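Local coordinates for glutamate receptor kainate-like protein (PDB 4ZDM) that probably serves as a subunit of a glycine-activated ion channel, its ligand-binding domain holding a bound glycine, at residues F58-P61 against E62-F66; G78-R81 against D82-N86; L95-A99 against V100-D104; F219-R222 against K223-F227. All blocks are in the same frame, centred on the assembly; numbering follows the deposited sequence. Where two conformers were deposited one is given.

How the contacts relate
The four contacts come in series along the chain: contact 1 follows strand 54-59, contact 2 is helix 78-84, contact 3 leads from strand 94-96 into helix 99-102, and contact 4 leaves strand 205-221. Their centres are about 9 Å apart for contacts 1 and 2 and about 19 Å for contacts 1 and 4. Contact 2 touches each of the others. Contacts 1, 3 and 4 reach one mixed sheet, where strands 94-96 and 205-221 are neighbours. The glycine meets contacts 1 and 3. The four probably belong to one lobe of the two-lobed ligand-binding domain known from ionotropic glutamate receptors; contacts 1 and 3 supply pocket residues, and contact 4 touches contacts 2 and 3.

Contact 1: F58-P61 against E62-F66; sequences FITP and EDLKF. With GLY (glycine), chain B.
Thr60 meets Leu64 through methyl groups: CG2 of Thr60, held anti to the backbone N (chi1 -56° for OG1), comes within 3.6 Å of Leu64 CD2. The next residue, Pro61, touches the following segment with both carbonyl and ring. Its carbonyl O accepts a hydrogen bond of 3.1 Å from Leu64 N, the donor standing well above the carbonyl plane, and this closes a type I beta turn from Pro61 to Leu64. The ring of Pro61 packs inside the bend, CB lying 3.6 Å from Asp63 OD1 and CG 3.9 Å from Lys65 O.

The same Asp63 OD1 also receives Lys65 N at 3.0 Å, met from above the carboxylate plane, an Asx turn that carries the chain beyond the beta turn. With CG turned between the backbone N and carbonyl carbon (chi1 69°), the carboxylate folds back over the bend; its other oxygen, OD2, bonds Gly78 N. At the far end, Phe66 leaves the turn and reaches the bound glycine, CB being 3.4 Å from the ligand O, while Arg147 makes a cation-pi contact with the ring.

The turn therefore links strand 54-59 to the ligand pocket. Pro61 and Phe66 rest on Leu79 of helix 78-84, a backbone bond joins Lys65 to Leu79, and Ile59 pairs with strand 8-13 and its following loop.

Contact 2: G78-R81 against D82-N86; sequences GLIR and DLLDN
The carbonyl O of Gly78 is gripped twice: Asp82 N donates to it at 3.2 Å, and a water donates at 2.8 Å. That water also donates to Asp82 OD1 at 2.9 Å, tying the aspartate side chain back to the first turn of the helix. The backbone bonds run on regularly, Leu84 N reaching Ile80 O at 2.9 Å, and Ile80 CG2 lies beside Leu84 CD1, the two side chains pointing the same way.

Arg81 and Asp85 form a salt bridge one turn apart. In the conformer described, one of two deposited, Arg81 NE meets both oxygens of the Asp85 carboxylate by weak bonds, 3.2 Å to OD2 and 3.3 Å to OD1, with the guanidinium and carboxylate planes 82° apart. A bend at chi2 (56°) swings the arginine chain along the helix to this meeting. A second water joins Arg81 NH2 to Asp85 OD1, while NH1 bonds Trp76 O.

Were Asp85 replaced by an alanine, Arg81 NE would probably lose its carboxylate mate and the second water one of its two supports. Near the helix end, which Asn86 closes in a Schellman motif, the bridge is thus likely to be a modest charge pairing.

Contact 3: L95-A99 against V100-D104; sequences LSNNA and VRKAD. With GLY (glycine), chain B.
Ser96 and Arg101 meet around the carboxylate of the bound glycine, the tight side of this contact. Arg101 NH1 is shared between two acceptors near the guanidinium plane: Ser96 O at 3.0 Å, approached on a lone pair, and the ligand OXT at 2.8 Å. NH2 takes the other ligand oxygen, O, at 2.9 Å, so the arginine meets both carboxylate oxygens. OXT is gripped from a second direction by Ser96 N, in a nearly straight bond of 2.9 Å. Leu95 CD1 packs obliquely against Arg101 NH1, and the Ser96 hydroxyl has Glu191 as its main partner.

Asn98, the N-cap of the following helix, holds the backbone at Arg101 and so probably helps set where the side chain starts. With chi1 at 64°, its side chain turns back so that OD1 receives Arg101 N at 2.9 Å, nearly along the C=O axis. Its amide also lies against the aliphatic part of Arg101, whose chain runs extended from CG to NE toward the ligand. Asn98 ND2 in turn bonds Asn148 OD1.

On the outer side the contact is looser. Asn97 OD1 comes no nearer than 4.1 Å to Lys102 CB, and the lysine chain leads away; Ala99 and Ala103 are exposed, joined by a backbone bond from Ala103 N to Ala99 O.

The strand-to-helix turn sits between the strand 205-221, which pairs with strand 94-96, and helix 148-155, whose Leu151 touches both Asn98 and Arg101. Phe107 of strand 106-107 covers Leu95 and Arg101.

Contact 4: F219-R222 against K223-F227; sequences FGLR and KNSPF
Leu221 and Phe227 make the apolar part of this contact. Leu221 CD2 lies 3.6 Å from CE1 of the Phe227 ring, approached obliquely, and the same methyl is 3.8 Å from Ser225 OG. The ring reaches this place because Phe227 CG stands between the backbone N and the carbonyl carbon (chi1 55°), which folds it back over the loop. There one ring face is covered by Ser225 OG, 3.2 Å above the plane and over its centre.

The polar contacts are mostly of the backbone. Ser225 N to Arg222 O is a weak bond of 3.4 Å spanning a type II beta turn, in which Asn224 takes a positive phi. A water bridges the same two atoms, donating to Arg222 O at 2.7 Å and accepting from Ser225 N at 3.1 Å. Ser225 OG, set anti to its own N, accepts from Phe227 N at 3.2 Å, making an ST turn. Replacing Ser225 by an alanine would probably leave Phe227 N without this acceptor and the ring face without its covering oxygen, setting the end of the loop freer to shift.

The charged side chains find their partners elsewhere in the fold: Arg222 forms a salt bridge with Asp89 and bonds Thr88 O and Leu83 O, while Lys223 NZ bonds Ala103 O.

Together these features form a strand-to-helix connection, a type II turn and an ST turn that share Ser225, delivering the chain from strand 205-221 to Phe227, the N-cap residue of helix 228-240.

Contact 1: F58-P61 against E62-F66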
loop_
_atom_site.group_PDB
_atom_site.type_symbol
_atom_site.label_atom_id
_atom_site.label_comp_id
_atom_site.label_asym_id
_atom_site.label_seq_id
_atom_site.Cartn_x
_atom_site.Cartn_y
_atom_site.Cartn_z
ATOM N N PHE A 58 -7.578 -3.954 5.055
ATOM C CA PHE A 58 -8.529 -2.874 4.974
ATOM C C PHE A 58 -7.946 -1.594 5.493
ATOM O O PHE A 58 -7.170 -1.600 6.482
ATOM C CB PHE A 58 -9.776 -3.203 5.829
ATOM C CG PHE A 58 -10.642 -4.318 5.325
ATOM C CD1 PHE A 58 -10.683 -4.703 4.000
ATOM C CD2 PHE A 58 -11.513 -4.997 6.199
ATOM C CE1 PHE A 58 -11.519 -5.696 3.569
ATOM C CE2 PHE A 58 -12.329 -5.985 5.753
ATOM C CZ PHE A 58 -12.333 -6.364 4.449
ATOM N N ILE A 59 -8.317 -0.441 4.948
ATOM C CA ILE A 59 -7.866 0.839 5.442
ATOM C C ILE A 59 -9.084 1.723 5.534
ATOM O O ILE A 59 -9.843 1.880 4.561
ATOM C CB ILE A 59 -6.794 1.504 4.540
ATOM C CG1 ILE A 59 -5.492 0.658 4.583
ATOM C CG2 ILE A 59 -6.564 2.975 4.973
ATOM C CD1 ILE A 59 -4.339 1.271 3.860
ATOM N N THR A 60 -9.325 2.285 6.712
ATOM C CA THR A 60 -10.439 3.193 6.985
ATOM C C THR A 60 -9.940 4.626 6.955
ATOM O O THR A 60 -8.927 4.960 7.627
ATOM C CB THR A 60 -11.007 2.882 8.383
ATOM O OG1 THR A 60 -11.374 1.517 8.427
ATOM C CG2 THR A 60 -12.237 3.684 8.681
ATOM N N PRO A 61 -10.600 5.513 6.200
ATOM C CA PRO A 61 -10.096 6.892 6.158
ATOM C C PRO A 61 -10.213 7.557 7.502
ATOM O O PRO A 61 -11.190 7.375 8.218
ATOM C CB PRO A 61 -11.001 7.586 5.142
ATOM C CG PRO A 61 -12.195 6.722 5.053
ATOM C CD PRO A 61 -11.758 5.319 5.332
ATOM N N GLU A 62 -9.217 8.379 7.810
ATOM C CA GLU A 62 -9.241 9.113 9.074
ATOM C C GLU A 62 -10.526 9.921 9.273
ATOM O O GLU A 62 -11.070 10.007 10.385
ATOM C CB GLU A 62 -8.016 10.031 9.137
ATOM C CG GLU A 62 -6.710 9.278 8.925
ATOM C CD GLU A 62 -5.488 10.169 9.022
ATOM O OE1 GLU A 62 -5.569 11.236 9.675
ATOM O OE2 GLU A 62 -4.449 9.793 8.440
ATOM N N ASP A 63 -11.006 10.529 8.190
ATOM C CA ASP A 63 -12.167 11.408 8.262
ATOM C C ASP A 63 -13.523 10.717 8.248
ATOM O O ASP A 63 -14.547 11.385 8.443
ATOM C CB ASP A 63 -12.073 12.472 7.158
ATOM C CG ASP A 63 -12.243 11.952 5.722
ATOM O OD1 ASP A 63 -12.637 10.771 5.570
ATOM O OD2 ASP A 63 -11.939 12.772 4.810
ATOM N N LEU A 64 -13.515 9.390 8.083
ATOM C CA LEU A 64 -14.702 8.569 8.092
ATOM C C LEU A 64 -15.777 9.069 7.107
ATOM O O LEU A 64 -16.988 8.855 7.280
ATOM C CB LEU A 64 -15.232 8.469 9.516
ATOM C CG LEU A 64 -14.446 7.537 10.430
ATOM C CD1 LEU A 64 -14.965 7.732 11.860
ATOM C CD2 LEU A 64 -14.566 6.081 10.007
ATOM N N LYS A 65 -15.338 9.628 5.979
ATOM C CA LYS A 65 -16.234 10.115 4.935
ATOM C C LYS A 65 -16.211 9.211 3.698
ATOM O O LYS A 65 -15.169 8.650 3.357
ATOM C CB LYS A 65 -15.866 11.528 4.494
ATOM C CG LYS A 65 -16.056 12.613 5.612
ATOM C CD LYS A 65 -15.544 13.913 5.178
ATOM C CE LYS A 65 -15.691 14.940 6.305
ATOM N NZ LYS A 65 -15.035 16.211 5.899
ATOM N N PHE A 66 -17.353 9.062 3.047
ATOM C CA PHE A 66 -17.384 8.220 1.842
ATOM C C PHE A 66 -16.673 8.902 0.703
ATOM O O PHE A 66 -15.805 8.329 0.056
ATOM C CB PHE A 66 -18.832 7.864 1.488
ATOM C CG PHE A 66 -19.348 6.680 2.244
ATOM C CD1 PHE A 66 -19.640 6.749 3.610
ATOM C CD2 PHE A 66 -19.518 5.448 1.628
ATOM C CE1 PHE A 66 -20.045 5.603 4.295
ATOM C CE2 PHE A 66 -19.970 4.334 2.324
ATOM C CZ PHE A 66 -20.218 4.431 3.679
HETATM N N GLY B . -23.091 4.487 -0.119
HETATM C CA GLY B . -22.765 5.882 0.278
HETATM C C GLY B . -21.860 6.598 -0.662
HETATM O O GLY B . -21.608 7.805 -0.519
HETATM O OXT GLY B . -21.316 5.978 -1.626
#

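Contact 2: G78-R81 against D82-N86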
loop_
_atom_site.group_PDB
_atom_site.type_symbol
_atom_site.label_atom_id
_atom_site.label_comp_id
_atom_site.label_asym_id
_atom_site.label_seq_id
_atom_site.Cartn_x
_atom_site.Cartn_y
_atom_site.Cartn_z
ATOM N N GLY A 78 -12.287 11.532 2.165
ATOM C CA GLY A 78 -12.839 10.221 2.431
ATOM C C GLY A 78 -12.173 9.085 1.691
ATOM O O GLY A 78 -10.959 9.091 1.386
ATOM N N LEU A 79 -12.976 8.077 1.390
ATOM C CA LEU A 79 -12.485 6.895 0.706
ATOM C C LEU A 79 -11.900 7.236 -0.658
ATOM O O LEU A 79 -10.925 6.651 -1.100
ATOM C CB LEU A 79 -13.608 5.904 0.494
ATOM C CG LEU A 79 -14.205 5.267 1.752
ATOM C CD1 LEU A 79 -15.607 4.695 1.500
ATOM C CD2 LEU A 79 -13.293 4.185 2.225
ATOM N N ILE A 80 -12.537 8.168 -1.354
ATOM C CA ILE A 80 -12.100 8.517 -2.709
ATOM C C ILE A 80 -10.754 9.205 -2.667
ATOM O O ILE A 80 -9.908 8.894 -3.532
ATOM C CB ILE A 80 -13.206 9.322 -3.426
ATOM C CG1 ILE A 80 -14.463 8.434 -3.541
ATOM C CG2 ILE A 80 -12.743 9.818 -4.807
ATOM C CD1 ILE A 80 -15.636 9.052 -4.186
ATOM N N ARG A 81 -10.494 10.079 -1.700
ATOM C CA ARG A 81 -9.162 10.674 -1.622
ATOM C C ARG A 81 -8.079 9.613 -1.315
ATOM O O ARG A 81 -6.987 9.644 -1.891
ATOM C CB ARG A 81 -9.160 11.795 -0.573
ATOM C CG ARG A 81 -7.809 12.467 -0.395
ATOM C CD ARG A 81 -7.283 13.023 -1.701
ATOM N NE ARG A 81 -6.165 13.940 -1.501
ATOM C CZ ARG A 81 -6.289 15.233 -1.214
ATOM N NH1 ARG A 81 -7.485 15.792 -1.079
ATOM N NH2 ARG A 81 -5.206 15.969 -1.056
ATOM N N ASP A 82 -8.380 8.623 -0.479
ATOM C CA ASP A 82 -7.396 7.583 -0.196
ATOM C C ASP A 82 -7.099 6.777 -1.458
ATOM O O ASP A 82 -5.961 6.358 -1.709
ATOM C CB ASP A 82 -7.869 6.637 0.919
ATOM C CG ASP A 82 -7.575 7.157 2.312
ATOM O OD1 ASP A 82 -7.103 8.327 2.465
ATOM O OD2 ASP A 82 -7.907 6.384 3.281
ATOM N N LEU A 83 -8.110 6.478 -2.262
ATOM C CA LEU A 83 -7.941 5.759 -3.530
ATOM C C LEU A 83 -7.111 6.571 -4.538
ATOM O O LEU A 83 -6.158 6.062 -5.130
ATOM C CB LEU A 83 -9.312 5.415 -4.105
ATOM C CG LEU A 83 -9.318 4.713 -5.447
ATOM C CD1 LEU A 83 -8.747 3.301 -5.361
ATOM C CD2 LEU A 83 -10.709 4.664 -6.015
ATOM N N LEU A 84 -7.467 7.836 -4.719
ATOM C CA LEU A 84 -6.696 8.674 -5.646
ATOM C C LEU A 84 -5.264 8.875 -5.226
ATOM O O LEU A 84 -4.375 8.968 -6.092
ATOM C CB LEU A 84 -7.402 10.012 -5.815
ATOM C CG LEU A 84 -8.692 9.956 -6.598
ATOM C CD1 LEU A 84 -9.490 11.258 -6.498
ATOM C CD2 LEU A 84 -8.467 9.604 -8.049
ATOM N N ASP A 85 -5.025 8.881 -3.932
ATOM C CA ASP A 85 -3.678 9.039 -3.409
ATOM C C ASP A 85 -2.878 7.746 -3.403
ATOM O O ASP A 85 -1.742 7.742 -2.955
ATOM C CB ASP A 85 -3.711 9.555 -1.964
ATOM C CG ASP A 85 -4.138 10.999 -1.838
ATOM O OD1 ASP A 85 -4.102 11.724 -2.842
ATOM O OD2 ASP A 85 -4.466 11.383 -0.670
ATOM N N ASN A 86 -3.465 6.612 -3.807
ATOM C CA ASN A 86 -2.794 5.327 -3.777
ATOM C C ASN A 86 -2.589 4.796 -2.366
ATOM O O ASN A 86 -1.877 3.794 -2.194
ATOM C CB ASN A 86 -1.441 5.394 -4.519
ATOM C CG ASN A 86 -1.237 4.237 -5.448
ATOM O OD1 ASN A 86 -0.837 3.190 -5.054
ATOM N ND2 ASN A 86 -1.477 4.450 -6.719
HETATM O O HOH W 1 -9.115 10.365 3.075
HETATM O O HOH W 2 -3.056 14.456 -2.148
#

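Contact 3: L95-A99 against V100-D104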
loop_
_atom_site.group_PDB
_atom_site.type_symbol
_atom_site.label_atom_id
_atom_site.label_comp_id
_atom_site.label_asym_id
_atom_site.label_seq_id
_atom_site.Cartn_x
_atom_site.Cartn_y
_atom_site.Cartn_z
ATOM N N LEU A 95 -20.326 1.626 -2.762
ATOM C CA LEU A 95 -20.010 2.985 -3.198
ATOM C C LEU A 95 -20.933 3.396 -4.317
ATOM O O LEU A 95 -21.004 2.749 -5.376
ATOM C CB LEU A 95 -18.555 3.092 -3.657
ATOM C CG LEU A 95 -18.019 4.503 -3.793
ATOM C CD1 LEU A 95 -17.872 5.201 -2.447
ATOM C CD2 LEU A 95 -16.698 4.519 -4.554
ATOM N N SER A 96 -21.691 4.463 -4.091
ATOM C CA SER A 96 -22.665 4.894 -5.053
ATOM C C SER A 96 -22.012 5.541 -6.259
ATOM O O SER A 96 -21.183 6.462 -6.157
ATOM C CB SER A 96 -23.623 5.876 -4.396
ATOM O OG SER A 96 -24.103 5.249 -3.221
ATOM N N ASN A 97 -22.449 5.084 -7.445
ATOM C CA ASN A 97 -21.958 5.573 -8.714
ATOM C C ASN A 97 -22.766 6.789 -9.088
ATOM O O ASN A 97 -23.965 6.707 -9.342
ATOM C CB ASN A 97 -22.086 4.445 -9.742
ATOM C CG ASN A 97 -21.580 4.797 -11.091
ATOM O OD1 ASN A 97 -21.462 5.974 -11.444
ATOM N ND2 ASN A 97 -21.234 3.749 -11.864
ATOM N N ASN A 98 -22.117 7.940 -9.057
ATOM C CA ASN A 98 -22.737 9.182 -9.518
ATOM C C ASN A 98 -21.777 9.854 -10.471
ATOM O O ASN A 98 -20.571 9.521 -10.564
ATOM C CB ASN A 98 -23.172 10.100 -8.364
ATOM C CG ASN A 98 -22.033 10.615 -7.532
ATOM O OD1 ASN A 98 -21.043 11.106 -8.045
ATOM N ND2 ASN A 98 -22.203 10.559 -6.230
ATOM N N ALA A 99 -22.299 10.815 -11.241
ATOM C CA ALA A 99 -21.526 11.394 -12.316
ATOM C C ALA A 99 -20.359 12.210 -11.816
ATOM O O ALA A 99 -19.301 12.224 -12.464
ATOM C CB ALA A 99 -22.440 12.274 -13.202
ATOM N N VAL A 100 -20.486 12.845 -10.680
ATOM C CA VAL A 100 -19.351 13.626 -10.200
ATOM C C VAL A 100 -18.161 12.716 -9.818
ATOM O O VAL A 100 -16.999 13.026 -10.135
ATOM C CB VAL A 100 -19.750 14.499 -9.056
ATOM C CG1 VAL A 100 -18.550 15.297 -8.632
ATOM C CG2 VAL A 100 -20.836 15.486 -9.483
ATOM N N ARG A 101 -18.427 11.597 -9.131
ATOM C CA ARG A 101 -17.381 10.640 -8.870
ATOM C C ARG A 101 -16.831 9.971 -10.100
ATOM O O ARG A 101 -15.608 9.793 -10.202
ATOM C CB ARG A 101 -17.922 9.576 -7.914
ATOM C CG ARG A 101 -18.264 10.109 -6.524
ATOM C CD ARG A 101 -18.978 9.065 -5.678
ATOM N NE ARG A 101 -19.131 9.563 -4.303
ATOM C CZ ARG A 101 -19.693 8.848 -3.347
ATOM N NH1 ARG A 101 -20.287 7.681 -3.624
ATOM N NH2 ARG A 101 -19.707 9.279 -2.100
ATOM N N LYS A 102 -17.693 9.575 -11.026
ATOM C CA LYS A 102 -17.285 8.838 -12.216
ATOM C C LYS A 102 -16.363 9.688 -13.109
ATOM O O LYS A 102 -15.591 9.123 -13.918
ATOM C CB LYS A 102 -18.522 8.340 -12.976
ATOM C CG LYS A 102 -18.223 7.391 -14.132
ATOM C CD LYS A 102 -19.520 7.070 -14.868
ATOM C CE LYS A 102 -19.308 6.861 -16.379
ATOM N NZ LYS A 102 -20.598 7.036 -17.176
ATOM N N ALA A 103 -16.403 11.019 -12.955
ATOM C CA ALA A 103 -15.462 11.851 -13.708
ATOM C C ALA A 103 -14.025 11.556 -13.327
ATOM O O ALA A 103 -13.112 11.731 -14.119
ATOM C CB ALA A 103 -15.761 13.311 -13.458
ATOM N N ASP A 104 -13.814 11.150 -12.089
ATOM C CA ASP A 104 -12.482 11.057 -11.528
ATOM C C ASP A 104 -12.033 9.626 -11.117
ATOM O O ASP A 104 -10.841 9.390 -11.040
ATOM C CB ASP A 104 -12.354 11.969 -10.319
ATOM C CG ASP A 104 -12.426 13.444 -10.672
ATOM O OD1 ASP A 104 -12.111 13.803 -11.841
ATOM O OD2 ASP A 104 -12.789 14.239 -9.774
HETATM N N GLY B . -23.091 4.487 -0.119
HETATM C CA GLY B . -22.765 5.882 0.278
HETATM C C GLY B . -21.860 6.598 -0.662
HETATM O O GLY B . -21.608 7.805 -0.519
HETATM O OXT GLY B . -21.316 5.978 -1.626
#

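Contact 4: F219-R222 against K223-F227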
loop_
_atom_site.group_PDB
_atom_site.type_symbol
_atom_site.label_atom_id
_atom_site.label_comp_id
_atom_site.label_asym_id
_atom_site.label_seq_id
_atom_site.Cartn_x
_atom_site.Cartn_y
_atom_site.Cartn_z
ATOM N N PHE A 219 -17.968 -1.193 -6.402
ATOM C CA PHE A 219 -16.638 -0.901 -5.876
ATOM C C PHE A 219 -16.017 0.215 -6.689
ATOM O O PHE A 219 -16.344 0.427 -7.864
ATOM C CB PHE A 219 -15.762 -2.145 -5.889
ATOM C CG PHE A 219 -16.175 -3.251 -4.913
ATOM C CD1 PHE A 219 -17.164 -3.089 -3.973
ATOM C CD2 PHE A 219 -15.475 -4.449 -4.953
ATOM C CE1 PHE A 219 -17.464 -4.149 -3.075
ATOM C CE2 PHE A 219 -15.772 -5.491 -4.059
ATOM C CZ PHE A 219 -16.743 -5.340 -3.145
ATOM N N GLY A 220 -15.087 0.948 -6.075
ATOM C CA GLY A 220 -14.373 2.049 -6.699
ATOM C C GLY A 220 -12.935 1.696 -7.033
ATOM O O GLY A 220 -12.265 1.091 -6.185
ATOM N N LEU A 221 -12.463 2.105 -8.225
ATOM C CA LEU A 221 -11.115 1.800 -8.675
ATOM C C LEU A 221 -10.546 3.013 -9.346
ATOM O O LEU A 221 -11.305 3.839 -9.866
ATOM C CB LEU A 221 -11.059 0.655 -9.701
ATOM C CG LEU A 221 -11.445 -0.753 -9.195
ATOM C CD1 LEU A 221 -12.919 -0.943 -9.086
ATOM C CD2 LEU A 221 -10.876 -1.800 -10.155
ATOM N N ARG A 222 -9.230 3.166 -9.344
ATOM C CA ARG A 222 -8.623 4.215 -10.163
ATOM C C ARG A 222 -8.894 3.930 -11.631
ATOM O O ARG A 222 -9.019 2.790 -12.057
ATOM C CB ARG A 222 -7.101 4.324 -9.898
ATOM C CG ARG A 222 -6.766 4.922 -8.555
ATOM C CD ARG A 222 -5.255 5.056 -8.379
ATOM N NE ARG A 222 -4.584 3.773 -8.269
ATOM C CZ ARG A 222 -4.512 3.086 -7.127
ATOM N NH1 ARG A 222 -5.025 3.567 -6.024
ATOM N NH2 ARG A 222 -3.917 1.890 -7.110
ATOM N N LYS A 223 -8.944 5.007 -12.416
ATOM C CA LYS A 223 -9.022 4.840 -13.865
ATOM C C LYS A 223 -7.847 3.998 -14.387
ATOM O O LYS A 223 -6.738 4.062 -13.886
ATOM C CB LYS A 223 -9.068 6.212 -14.543
ATOM C CG LYS A 223 -10.333 6.949 -14.211
ATOM C CD LYS A 223 -10.378 8.252 -14.950
ATOM C CE LYS A 223 -11.757 8.836 -14.878
ATOM N NZ LYS A 223 -11.890 9.782 -16.022
ATOM N N ASN A 224 -8.131 3.217 -15.412
ATOM C CA ASN A 224 -7.119 2.413 -16.101
ATOM C C ASN A 224 -6.525 1.321 -15.253
ATOM O O ASN A 224 -5.395 0.866 -15.424
ATOM C CB ASN A 224 -5.989 3.311 -16.647
ATOM C CG ASN A 224 -6.515 4.336 -17.643
ATOM O OD1 ASN A 224 -7.192 3.974 -18.602
ATOM N ND2 ASN A 224 -6.305 5.611 -17.352
ATOM N N SER A 225 -7.315 0.845 -14.290
ATOM C CA SER A 225 -6.822 -0.214 -13.433
ATOM C C SER A 225 -6.629 -1.502 -14.186
ATOM O O SER A 225 -7.564 -1.961 -14.855
ATOM C CB SER A 225 -7.793 -0.479 -12.278
ATOM O OG SER A 225 -7.309 -1.575 -11.510
ATOM N N PRO A 226 -5.475 -2.132 -13.979
ATOM C CA PRO A 226 -5.266 -3.393 -14.676
ATOM C C PRO A 226 -6.104 -4.531 -14.144
ATOM O O PRO A 226 -6.157 -5.563 -14.842
ATOM C CB PRO A 226 -3.764 -3.637 -14.483
ATOM C CG PRO A 226 -3.390 -2.917 -13.270
ATOM C CD PRO A 226 -4.284 -1.686 -13.222
ATOM N N PHE A 227 -6.712 -4.414 -12.968
ATOM C CA PHE A 227 -7.471 -5.528 -12.442
ATOM C C PHE A 227 -8.992 -5.285 -12.501
ATOM O O PHE A 227 -9.765 -6.118 -12.065
ATOM C CB PHE A 227 -6.993 -5.918 -11.016
ATOM C CG PHE A 227 -6.998 -4.795 -10.023
ATOM C CD1 PHE A 227 -8.144 -4.452 -9.341
ATOM C CD2 PHE A 227 -5.855 -4.101 -9.766
ATOM C CE1 PHE A 227 -8.158 -3.428 -8.433
ATOM C CE2 PHE A 227 -5.850 -3.090 -8.826
ATOM C CZ PHE A 227 -6.997 -2.736 -8.181
HETATM O O HOH W 3 -10.402 1.146 -13.744
#